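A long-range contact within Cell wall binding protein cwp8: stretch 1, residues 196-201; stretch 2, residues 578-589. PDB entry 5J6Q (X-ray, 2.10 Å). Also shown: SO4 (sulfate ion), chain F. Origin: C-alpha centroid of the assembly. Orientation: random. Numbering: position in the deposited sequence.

Stretch 1 (196-201) FDGIRL
Stretch 2 578-589: GIAKNAIEKIAE

Residues 196-201 form an irregular turn that packs against the start of a helix some 380 residues further along the chain, burying 386 Å² between the two stretches. After Gly578 (phi/psi 87/13), stretch 2 is extended at Ile579 (-99/129) and Ala580 (-57/136), the N-cap residue, and is helical from Lys581 through Glu589 and beyond. The closest CA atoms across the contact are those of Ile199 and Glu585, 7.4 Å apart.

Stretch 1 is organised by Asp197. Its backbone (-92/5) leads into Gly198 at 126/-37, a conformation that calls for glycine, since a CB there would be jammed against the preceding carbonyl oxygen; an ideal CB of Gly198 would also lie a tight 3.3 Å from Lys581 NZ. Ile199 (-144/-26) and Arg200 (-117/145) complete the turn, closed by a backbone hydrogen bond from Asp197 N to Arg200 O (3.1 Å). The p rotamer of Asp197 (chi1 65°, chi2 14°) folds the carboxylate back over the turn, so that OD1 of Asp197 accepts from the backbone N of Ile199 and the backbone N of Arg200, both at 2.9 Å and nearly linear. OD2 of Asp197 meets NE and NH2 of Arg200, each at 3.0 Å, in a two-pronged salt bridge.

This bridge helps to hold the long arginine side chain, which runs m, t, m (chi1 -58°, chi2 166°, chi3 -68°) with chi4 at -163°, and points its guanidinium at the helix start. Arg200 NH1 donates to the carbonyl O of Ile579 (2.8 Å, 173°), which lies at the edge of the group near its plane. Lys581 CA covers one guanidinium face, and CB of Lys581 is 3.5 Å from Arg200 NH2. A sulfate, probably from the crystallisation liquor, sits at the start of the helix: Lys581 N donates to its O4 at 2.7 Å, while Arg200 NH2 makes a weak 3.1 Å bond to the same O4. A water also accepts from Arg200 NH2 (2.7 Å).

Lys581 reaches back to the turn. Its CA-to-CB bond points sideways, but with chi1 -177°, chi2 163°, chi3 60° and chi4 177° (t, t, p, t) the chain extends past Ile199 and Asp197, its CG 3.5 Å from Ile199 CG2 and its CD 3.5 Å from Asp197 OD1. The ammonium then donates to the main chain: Lys581 NZ to Asp197 O is a very short hydrogen bond of 2.5 Å.

Ile199 supplies the apolar part. Its CA-to-CB bond points toward the helix, and the t, t rotamer (chi1 179°, chi2 163°) places CD1 against it, where it lies 3.8 Å from Ile584 CG2 and 4.0 Å from Ala588 CB, side chains one helical turn apart. Ile584 is m, m (chi1 -59°, chi2 -38°), and its CG1 comes within 3.8 Å of Arg200 NH1, so this one residue touches both Ile199 and Arg200. Glu585 borders the patch with its aliphatic portion, CG standing 4.2 Å from Ile199 CD1; its OE2 accepts from Asn582 ND2 at 2.8 Å.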

# COMPACT_ATOMS: atom_id res chain seq x y z
N PHE A 196 -1.86 1.41 3.07
CA PHE A 196 -1.39 2.71 3.48
C PHE A 196 -2.38 3.24 4.45
O PHE A 196 -3.57 3.23 4.16
CB PHE A 196 -1.25 3.54 2.20
CG PHE A 196 -0.92 5.02 2.36
CD1 PHE A 196 0.36 5.42 2.71
CD2 PHE A 196 -1.88 6.00 2.09
CE1 PHE A 196 0.69 6.79 2.79
CE2 PHE A 196 -1.57 7.35 2.17
CZ PHE A 196 -0.28 7.74 2.52
N ASP A 197 -1.92 3.73 5.63
CA ASP A 197 -2.88 4.18 6.66
C ASP A 197 -3.25 5.67 6.61
O ASP A 197 -3.94 6.11 7.50
CB ASP A 197 -2.31 3.89 8.08
CG ASP A 197 -1.00 4.71 8.46
OD1 ASP A 197 -0.65 5.72 7.74
OD2 ASP A 197 -0.35 4.36 9.45
N GLY A 198 -2.79 6.41 5.64
CA GLY A 198 -2.96 7.87 5.68
C GLY A 198 -1.61 8.61 5.51
O GLY A 198 -1.50 9.64 4.84
N ILE A 199 -0.52 8.06 6.09
CA ILE A 199 0.79 8.72 5.97
C ILE A 199 1.95 7.67 5.84
O ILE A 199 2.96 7.96 5.23
CB ILE A 199 0.89 9.70 7.16
CG1 ILE A 199 2.25 10.43 7.14
CG2 ILE A 199 0.64 8.92 8.53
CD1 ILE A 199 2.24 11.69 8.01
N ARG A 200 1.78 6.46 6.34
CA ARG A 200 2.79 5.44 6.17
C ARG A 200 2.31 4.22 5.35
O ARG A 200 1.17 3.84 5.43
CB ARG A 200 3.17 4.89 7.55
CG ARG A 200 3.68 5.94 8.54
CD ARG A 200 3.69 5.33 9.99
NE ARG A 200 2.33 5.07 10.52
CZ ARG A 200 2.06 4.87 11.82
NH1 ARG A 200 3.01 4.93 12.75
NH2 ARG A 200 0.80 4.60 12.20
N LEU A 201 3.17 3.63 4.58
CA LEU A 201 2.75 2.37 3.98
C LEU A 201 2.62 1.30 5.09
O LEU A 201 3.19 1.42 6.17
CB LEU A 201 3.78 1.88 2.97
CG LEU A 201 3.94 2.84 1.74
CD1 LEU A 201 5.30 2.47 0.99
CD2 LEU A 201 2.73 2.68 0.81
N GLY A 578 4.12 0.31 16.35
CA GLY A 578 3.57 0.75 17.65
C GLY A 578 3.71 2.25 17.93
O GLY A 578 3.58 2.71 19.05
N ILE A 579 4.04 3.05 16.90
CA ILE A 579 4.12 4.47 17.14
C ILE A 579 2.83 5.01 16.64
O ILE A 579 2.43 4.71 15.52
CB ILE A 579 5.39 5.11 16.44
CG1 ILE A 579 6.75 4.73 17.23
CG2 ILE A 579 5.17 6.61 16.46
CD1 ILE A 579 8.02 4.80 16.36
N ALA A 580 2.13 5.81 17.46
CA ALA A 580 0.80 6.38 17.09
C ALA A 580 0.93 7.20 15.76
O ALA A 580 1.86 8.01 15.65
CB ALA A 580 0.39 7.33 18.20
N LYS A 581 -0.01 7.04 14.84
CA LYS A 581 -0.05 7.77 13.57
C LYS A 581 -0.12 9.27 13.86
O LYS A 581 0.45 10.15 13.13
CB LYS A 581 -1.33 7.37 12.72
CG LYS A 581 -1.34 8.10 11.34
CD LYS A 581 -2.31 7.45 10.33
CE LYS A 581 -3.74 7.45 10.82
NZ LYS A 581 -4.64 6.88 9.77
N ASN A 582 -0.83 9.59 14.91
CA ASN A 582 -0.90 11.03 15.27
C ASN A 582 0.52 11.73 15.57
O ASN A 582 0.70 12.90 15.22
CB ASN A 582 -1.76 11.21 16.46
CG ASN A 582 -3.25 11.21 16.08
OD1 ASN A 582 -4.07 11.26 17.01
ND2 ASN A 582 -3.68 11.14 14.79
N ALA A 583 1.48 11.02 16.20
CA ALA A 583 2.79 11.60 16.48
C ALA A 583 3.51 11.79 15.19
O ALA A 583 4.19 12.79 15.06
CB ALA A 583 3.65 10.69 17.39
N ILE A 584 3.40 10.83 14.27
CA ILE A 584 4.00 10.98 12.94
C ILE A 584 3.33 12.16 12.23
O ILE A 584 4.01 12.92 11.48
CB ILE A 584 3.79 9.71 12.02
CG1 ILE A 584 4.41 8.42 12.65
CG2 ILE A 584 4.37 9.91 10.58
CD1 ILE A 584 5.75 8.53 13.41
N GLU A 585 2.00 12.33 12.44
CA GLU A 585 1.34 13.40 11.71
C GLU A 585 1.82 14.71 12.35
O GLU A 585 2.20 15.62 11.58
CB GLU A 585 -0.22 13.28 11.76
CG GLU A 585 -0.68 12.07 10.95
CD GLU A 585 -2.17 11.82 11.07
OE1 GLU A 585 -2.79 11.67 10.03
OE2 GLU A 585 -2.71 11.77 12.22
N LYS A 586 1.86 14.75 13.67
CA LYS A 586 2.30 15.93 14.44
C LYS A 586 3.68 16.33 13.94
O LYS A 586 3.90 17.50 13.67
CB LYS A 586 2.38 15.63 15.98
CG LYS A 586 2.33 16.90 16.94
CD LYS A 586 1.53 18.13 16.28
CE LYS A 586 0.08 18.26 16.78
NZ LYS A 586 -0.66 19.23 15.91
N ILE A 587 4.60 15.33 13.77
CA ILE A 587 5.97 15.59 13.38
C ILE A 587 5.98 16.18 11.96
O ILE A 587 6.62 17.21 11.71
CB ILE A 587 6.86 14.29 13.51
CG1 ILE A 587 7.01 13.81 14.96
CG2 ILE A 587 8.24 14.58 12.96
CD1 ILE A 587 7.68 12.44 15.00
N ALA A 588 5.26 15.52 11.02
CA ALA A 588 5.17 15.98 9.66
C ALA A 588 4.68 17.49 9.55
O ALA A 588 5.20 18.28 8.73
CB ALA A 588 4.19 15.07 8.88
N GLU A 589 3.68 17.82 10.33
CA GLU A 589 3.06 19.11 10.39
C GLU A 589 4.12 20.17 10.81
O GLU A 589 4.33 21.11 10.04
CB GLU A 589 1.89 19.09 11.39
CG GLU A 589 1.22 20.43 11.47
CD GLU A 589 0.29 20.62 12.66
OE1 GLU A 589 -0.13 19.62 13.33
OE2 GLU A 589 -0.00 21.80 12.95
S SO4 F . -2.41 4.45 15.30
O1 SO4 F . -3.62 4.65 14.47
O2 SO4 F . -2.44 5.30 16.49
O3 SO4 F . -2.34 3.06 15.76
O4 SO4 F . -1.27 4.72 14.48
O HOH W 1 0.35 2.90 14.30